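Local coordinates for xylulose kinase (Bifidobacterium adolescentis ATCC 15703, PDB 3I8B), which probably phosphorylates D-xylulose to D-xylulose 5-phosphate at the expense of ATP, as a sugar kinase of the FGGY family, at residues D195-S200 with A318-H323; M284-V289 with I302-T307. One frame throughout, in Å; residues are numbered along the deposited sequence.

Both interactions involve neighbouring strands of one half of the mixed sheet of the C-terminal FGGY domain, in the order 315-318, 324-330, 297-301, 288-293. Interaction 2 comes from the hairpin of strands 288-293 and 297-301, where the approach to the first meets the exit from the second. Interaction 1 joins the turn between strands 315-318 and 324-330 to helix 196-199 of the N-terminal FGGY region, where the side chain of Ser200 comes within about 5 Å of that of Gln74, predicted to bind substrate. Along the chain, both segments of interaction 2 fall between those of interaction 1. Their centres lie about 12 Å apart. Ile302, just after the hairpin, packs its CG2 3.6 Å from Asp319 OD2, against the turn that joins the two regions.

Interaction 1: residues D195-S200 with A318-H323; sequences DRSDAS and ADCTGH
Asp195 and Cys320 meet where a capped helix faces the turn of a beta hairpin: segment 195-200 holds the short helix 196-199, and the turn at 318-323 connects strands 315-318 and 324-330. Asp195, the N-cap residue, accepts from Ser197 N and Asp198 N with separate carboxylate oxygens, while its OD1 also touches Cys320 SG at 3.6 Å. An aspartate suits this site because it can occupy two amides of the first helical turn at once.

Arg196 reaches across to the far end of 318-323. The chain bends at chi3 (72°), which sets the direction of NE; at its end NH1 and NH2 both donate to His323 O, which lies in the guanidinium plane. The NH1 bond is 3.0 Å and meets the carbonyl in its plane, on a lone pair; NH2 approaches from above that plane. Ala318 CB and Gly322 C lie over opposite faces of the group, and Tyr324 adds a cation-pi contact. NH1 also donates to a water that bridges to Asp319 O and Gly322 N. An alanine in place of Arg196 would probably leave His323 O with Asp319 N as its remaining partner within this contact and open a gap beside Ala318.

Ser197 packs its CB 3.1 Å from Ala318 O, and its OG touches Cys320 SG. That hydroxyl donates to the syn lone pair of Asp195 OD1 and bonds Gly273 N, next to the predicted catalytic base Asp274. Small residues fit this close approach of helix to turn. Gly322, at phi 86°, adopts a backbone shape that calls for glycine, while Asp319 OD1 accepts from Thr321 N, an Asx turn, and from His323 N on the opposite face of its plane.

At Ser200 the hydroxyl works both ways: OG donates to Ser197 O and accepts from Ala318 N at 2.9 Å.

Interaction 2: residues M284-V289 with I302-T307; sequences MAVGDV and ISENPT
Gly287 and Ile302 are joined backbone to backbone: Gly287 N donates to Ile302 O at 2.9 Å, and Ile302 N donates to Asp288 O at 3.0 Å. Val286 CA adds a CA-H...O contact to the same Ile302 oxygen.

These bonds lie at the open end of an antiparallel hairpin, strands 288-293 and 297-301, where a type II beta turn from Ala285 to Asp288 leads into the first strand. Gly287 is the third residue of that turn, where at phi 107° a CB would be jammed against the carbonyl O of Val286. Asp288 N donates to Ala285 O, and Asp288 OD2 accepts in return from Ala285 N while also making a salt bridge to Arg427.

The apolar contacts gather on Ile302, whose branched side chain packs against the backbone of the turn, CB 3.6 Å from Ala285 O and CG2 near Val286 N. Its CG1, anti to the carbonyl carbon (chi1 -58°), lies 4.1 Å from CE of Met284, a selenomethionine. The other branch, CG2, packs against Val286 CG2 at 3.8 Å. Beta-branched residues suit both places, since each offers a methyl close to the backbone. Farther out, Val286 CG2 lies 3.5 Å from Glu304 OE1, and its CG1 touches Glu304 CB.

Interaction 1: residues D195-S200 with A318-H323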
loop_
_atom_site.group_PDB
_atom_site.type_symbol
_atom_site.label_atom_id
_atom_site.label_comp_id
_atom_site.label_asym_id
_atom_site.label_seq_id
_atom_site.Cartn_x
_atom_site.Cartn_y
_atom_site.Cartn_z
ATOM N N ASP A 195 -1.026 -13.122 3.564
ATOM C CA ASP A 195 -2.439 -12.936 3.239
ATOM C C ASP A 195 -2.608 -12.457 1.790
ATOM O O ASP A 195 -1.624 -12.213 1.094
ATOM C CB ASP A 195 -3.105 -11.942 4.199
ATOM C CG ASP A 195 -2.961 -10.493 3.743
ATOM O OD1 ASP A 195 -3.983 -9.763 3.758
ATOM O OD2 ASP A 195 -1.829 -10.080 3.391
ATOM N N ARG A 196 -3.856 -12.305 1.356
ATOM C CA ARG A 196 -4.138 -11.836 0.003
ATOM C C ARG A 196 -3.636 -10.420 -0.269
ATOM O O ARG A 196 -3.220 -10.116 -1.386
ATOM C CB ARG A 196 -5.637 -11.908 -0.296
ATOM C CG ARG A 196 -6.198 -13.320 -0.412
ATOM C CD ARG A 196 -7.720 -13.277 -0.434
ATOM N NE ARG A 196 -8.267 -12.749 -1.688
ATOM C CZ ARG A 196 -8.732 -11.513 -1.854
ATOM N NH1 ARG A 196 -8.724 -10.644 -0.853
ATOM N NH2 ARG A 196 -9.213 -11.140 -3.034
ATOM N N SER A 197 -3.666 -9.543 0.734
ATOM C CA SER A 197 -3.337 -8.148 0.446
ATOM C C SER A 197 -1.839 -7.950 0.154
ATOM O O SER A 197 -1.469 -7.291 -0.827
ATOM C CB SER A 197 -3.840 -7.214 1.551
ATOM O OG SER A 197 -3.186 -7.461 2.781
ATOM N N ASP A 198 -0.975 -8.549 0.968
ATOM C CA ASP A 198 0.462 -8.427 0.714
ATOM C C ASP A 198 0.923 -9.218 -0.506
ATOM O O ASP A 198 1.738 -8.737 -1.288
ATOM C CB ASP A 198 1.299 -8.802 1.942
ATOM C CG ASP A 198 2.116 -7.632 2.476
ATOM O OD1 ASP A 198 2.336 -6.637 1.733
ATOM O OD2 ASP A 198 2.556 -7.708 3.643
ATOM N N ALA A 199 0.408 -10.428 -0.672
ATOM C CA ALA A 199 0.765 -11.230 -1.841
ATOM C C ALA A 199 0.401 -10.523 -3.158
ATOM O O ALA A 199 1.121 -10.626 -4.149
ATOM C CB ALA A 199 0.105 -12.594 -1.764
ATOM N N SER A 200 -0.708 -9.796 -3.160
ATOM C CA SER A 200 -1.143 -9.076 -4.357
ATOM C C SER A 200 -0.174 -7.971 -4.767
ATOM O O SER A 200 -0.311 -7.390 -5.846
ATOM C CB SER A 200 -2.549 -8.493 -4.172
ATOM O OG SER A 200 -2.542 -7.394 -3.273
ATOM N N ALA A 318 -5.385 -6.621 -3.393
ATOM C CA ALA A 318 -6.489 -7.165 -2.616
ATOM C C ALA A 318 -6.539 -6.479 -1.257
ATOM O O ALA A 318 -5.528 -5.983 -0.767
ATOM C CB ALA A 318 -6.325 -8.670 -2.441
ATOM N N ASP A 319 -7.717 -6.453 -0.644
ATOM C CA ASP A 319 -7.851 -5.858 0.682
ATOM C C ASP A 319 -7.779 -6.970 1.733
ATOM O O ASP A 319 -7.413 -8.103 1.410
ATOM C CB ASP A 319 -9.172 -5.087 0.804
ATOM C CG ASP A 319 -10.339 -5.978 1.204
ATOM O OD1 ASP A 319 -10.313 -7.196 0.928
ATOM O OD2 ASP A 319 -11.299 -5.454 1.800
ATOM N N CYS A 320 -8.149 -6.650 2.971
ATOM C CA CYS A 320 -8.079 -7.628 4.072
ATOM C C CYS A 320 -9.424 -8.203 4.506
ATOM O O CYS A 320 -9.564 -8.685 5.633
ATOM C CB CYS A 320 -7.372 -7.026 5.286
ATOM S SG CYS A 320 -5.597 -6.755 5.043
ATOM N N THR A 321 -10.411 -8.173 3.618
ATOM C CA THR A 321 -11.723 -8.727 3.950
ATOM C C THR A 321 -12.191 -9.738 2.910
ATOM O O THR A 321 -13.374 -10.085 2.850
ATOM C CB THR A 321 -12.786 -7.630 4.106
ATOM O OG1 THR A 321 -13.059 -7.043 2.829
ATOM C CG2 THR A 321 -12.303 -6.569 5.055
ATOM N N GLY A 322 -11.249 -10.228 2.116
ATOM C CA GLY A 322 -11.569 -11.144 1.040
ATOM C C GLY A 322 -11.957 -10.421 -0.234
ATOM O O GLY A 322 -12.422 -11.039 -1.187
ATOM N N HIS A 323 -11.767 -9.109 -0.257
ATOM C CA HIS A 323 -12.165 -8.330 -1.423
ATOM C C HIS A 323 -10.996 -7.636 -2.118
ATOM O O HIS A 323 -9.874 -8.142 -2.114
ATOM C CB HIS A 323 -13.268 -7.341 -1.034
ATOM C CG HIS A 323 -14.497 -8.017 -0.520
ATOM N ND1 HIS A 323 -14.778 -8.132 0.828
ATOM C CD2 HIS A 323 -15.504 -8.651 -1.168
ATOM C CE1 HIS A 323 -15.914 -8.786 0.984
ATOM N NE2 HIS A 323 -16.373 -9.116 -0.212
HETATM O O HOH W 1 -8.235 -10.572 1.932
HETATM O O HOH W 2 -2.830 -4.821 -0.725
#

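Interaction 2: residues M284-V289 with I302-T307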
loop_
_atom_site.group_PDB
_atom_site.type_symbol
_atom_site.label_atom_id
_atom_site.label_comp_id
_atom_site.label_asym_id
_atom_site.label_seq_id
_atom_site.Cartn_x
_atom_site.Cartn_y
_atom_site.Cartn_z
HETATM N N MSE A 284 -13.180 0.406 7.007
HETATM C CA MSE A 284 -13.679 0.530 5.636
HETATM C C MSE A 284 -14.259 -0.764 5.046
HETATM O O MSE A 284 -13.687 -1.847 5.185
HETATM C CB MSE A 284 -12.599 1.090 4.718
HETATM C CG MSE A 284 -12.313 2.563 4.924
HETATM SE SE MSE A 284 -10.619 3.038 4.071
HETATM C CE MSE A 284 -11.116 2.625 2.228
ATOM N N ALA A 285 -15.396 -0.630 4.370
ATOM C CA ALA A 285 -15.988 -1.729 3.635
ATOM C C ALA A 285 -16.170 -1.344 2.167
ATOM O O ALA A 285 -15.852 -0.214 1.756
ATOM C CB ALA A 285 -17.335 -2.131 4.268
ATOM N N VAL A 286 -16.700 -2.283 1.386
ATOM C CA VAL A 286 -16.900 -2.093 -0.047
ATOM C C VAL A 286 -17.656 -0.799 -0.358
ATOM O O VAL A 286 -18.754 -0.574 0.157
ATOM C CB VAL A 286 -17.646 -3.296 -0.655
ATOM C CG1 VAL A 286 -18.042 -3.015 -2.102
ATOM C CG2 VAL A 286 -16.786 -4.552 -0.559
ATOM N N GLY A 287 -17.062 0.060 -1.182
ATOM C CA GLY A 287 -17.681 1.330 -1.527
ATOM C C GLY A 287 -17.016 2.536 -0.884
ATOM O O GLY A 287 -17.209 3.679 -1.311
ATOM N N ASP A 288 -16.235 2.277 0.154
ATOM C CA ASP A 288 -15.465 3.309 0.826
ATOM C C ASP A 288 -14.160 3.546 0.064
ATOM O O ASP A 288 -13.541 2.605 -0.435
ATOM C CB ASP A 288 -15.114 2.876 2.258
ATOM C CG ASP A 288 -16.317 2.882 3.197
ATOM O OD1 ASP A 288 -17.333 3.532 2.884
ATOM O OD2 ASP A 288 -16.236 2.231 4.255
ATOM N N VAL A 289 -13.750 4.803 -0.023
ATOM C CA VAL A 289 -12.406 5.114 -0.451
ATOM C C VAL A 289 -11.758 5.986 0.607
ATOM O O VAL A 289 -12.436 6.762 1.290
ATOM C CB VAL A 289 -12.381 5.832 -1.809
ATOM C CG1 VAL A 289 -12.964 7.225 -1.672
ATOM C CG2 VAL A 289 -10.949 5.884 -2.349
ATOM N N ILE A 302 -12.229 0.175 -1.498
ATOM C CA ILE A 302 -12.551 -1.233 -1.378
ATOM C C ILE A 302 -13.578 -1.611 -2.430
ATOM O O ILE A 302 -14.657 -1.017 -2.504
ATOM C CB ILE A 302 -13.052 -1.560 0.014
ATOM C CG1 ILE A 302 -11.979 -1.151 1.018
ATOM C CG2 ILE A 302 -13.379 -3.057 0.141
ATOM C CD1 ILE A 302 -12.539 -0.706 2.287
ATOM N N SER A 303 -13.218 -2.616 -3.226
ATOM C CA SER A 303 -13.989 -3.052 -4.381
ATOM C C SER A 303 -14.474 -4.490 -4.183
ATOM O O SER A 303 -13.702 -5.377 -3.809
ATOM C CB SER A 303 -13.113 -2.957 -5.640
ATOM O OG SER A 303 -13.747 -3.529 -6.769
ATOM N N GLU A 304 -15.760 -4.718 -4.439
ATOM C CA GLU A 304 -16.332 -6.056 -4.341
ATOM C C GLU A 304 -15.623 -7.036 -5.292
ATOM O O GLU A 304 -15.298 -8.167 -4.913
ATOM C CB GLU A 304 -17.841 -6.002 -4.635
ATOM C CG GLU A 304 -18.536 -7.340 -4.583
ATOM C CD GLU A 304 -18.671 -7.867 -3.165
ATOM O OE1 GLU A 304 -18.524 -7.073 -2.214
ATOM O OE2 GLU A 304 -18.922 -9.075 -2.999
ATOM N N ASN A 305 -15.375 -6.584 -6.521
ATOM C CA ASN A 305 -14.825 -7.434 -7.576
ATOM C C ASN A 305 -13.411 -7.005 -7.959
ATOM O O ASN A 305 -13.009 -5.884 -7.649
ATOM C CB ASN A 305 -15.742 -7.396 -8.801
ATOM C CG ASN A 305 -17.143 -7.915 -8.494
ATOM O OD1 ASN A 305 -18.138 -7.232 -8.735
ATOM N ND2 ASN A 305 -17.220 -9.117 -7.947
ATOM N N PRO A 306 -12.648 -7.897 -8.626
ATOM C CA PRO A 306 -11.304 -7.518 -9.095
ATOM C C PRO A 306 -11.387 -6.267 -9.958
ATOM O O PRO A 306 -12.430 -6.041 -10.574
ATOM C CB PRO A 306 -10.878 -8.708 -9.962
ATOM C CG PRO A 306 -11.660 -9.877 -9.413
ATOM C CD PRO A 306 -12.960 -9.315 -8.892
ATOM N N THR A 307 -10.320 -5.478 -9.991
ATOM C CA THR A 307 -10.277 -4.237 -10.768
ATOM C C THR A 307 -9.056 -4.229 -11.686
ATOM O O THR A 307 -7.960 -4.631 -11.281
ATOM C CB THR A 307 -10.236 -2.988 -9.852
ATOM O OG1 THR A 307 -9.124 -3.089 -8.958
ATOM C CG2 THR A 307 -11.525 -2.866 -9.037
#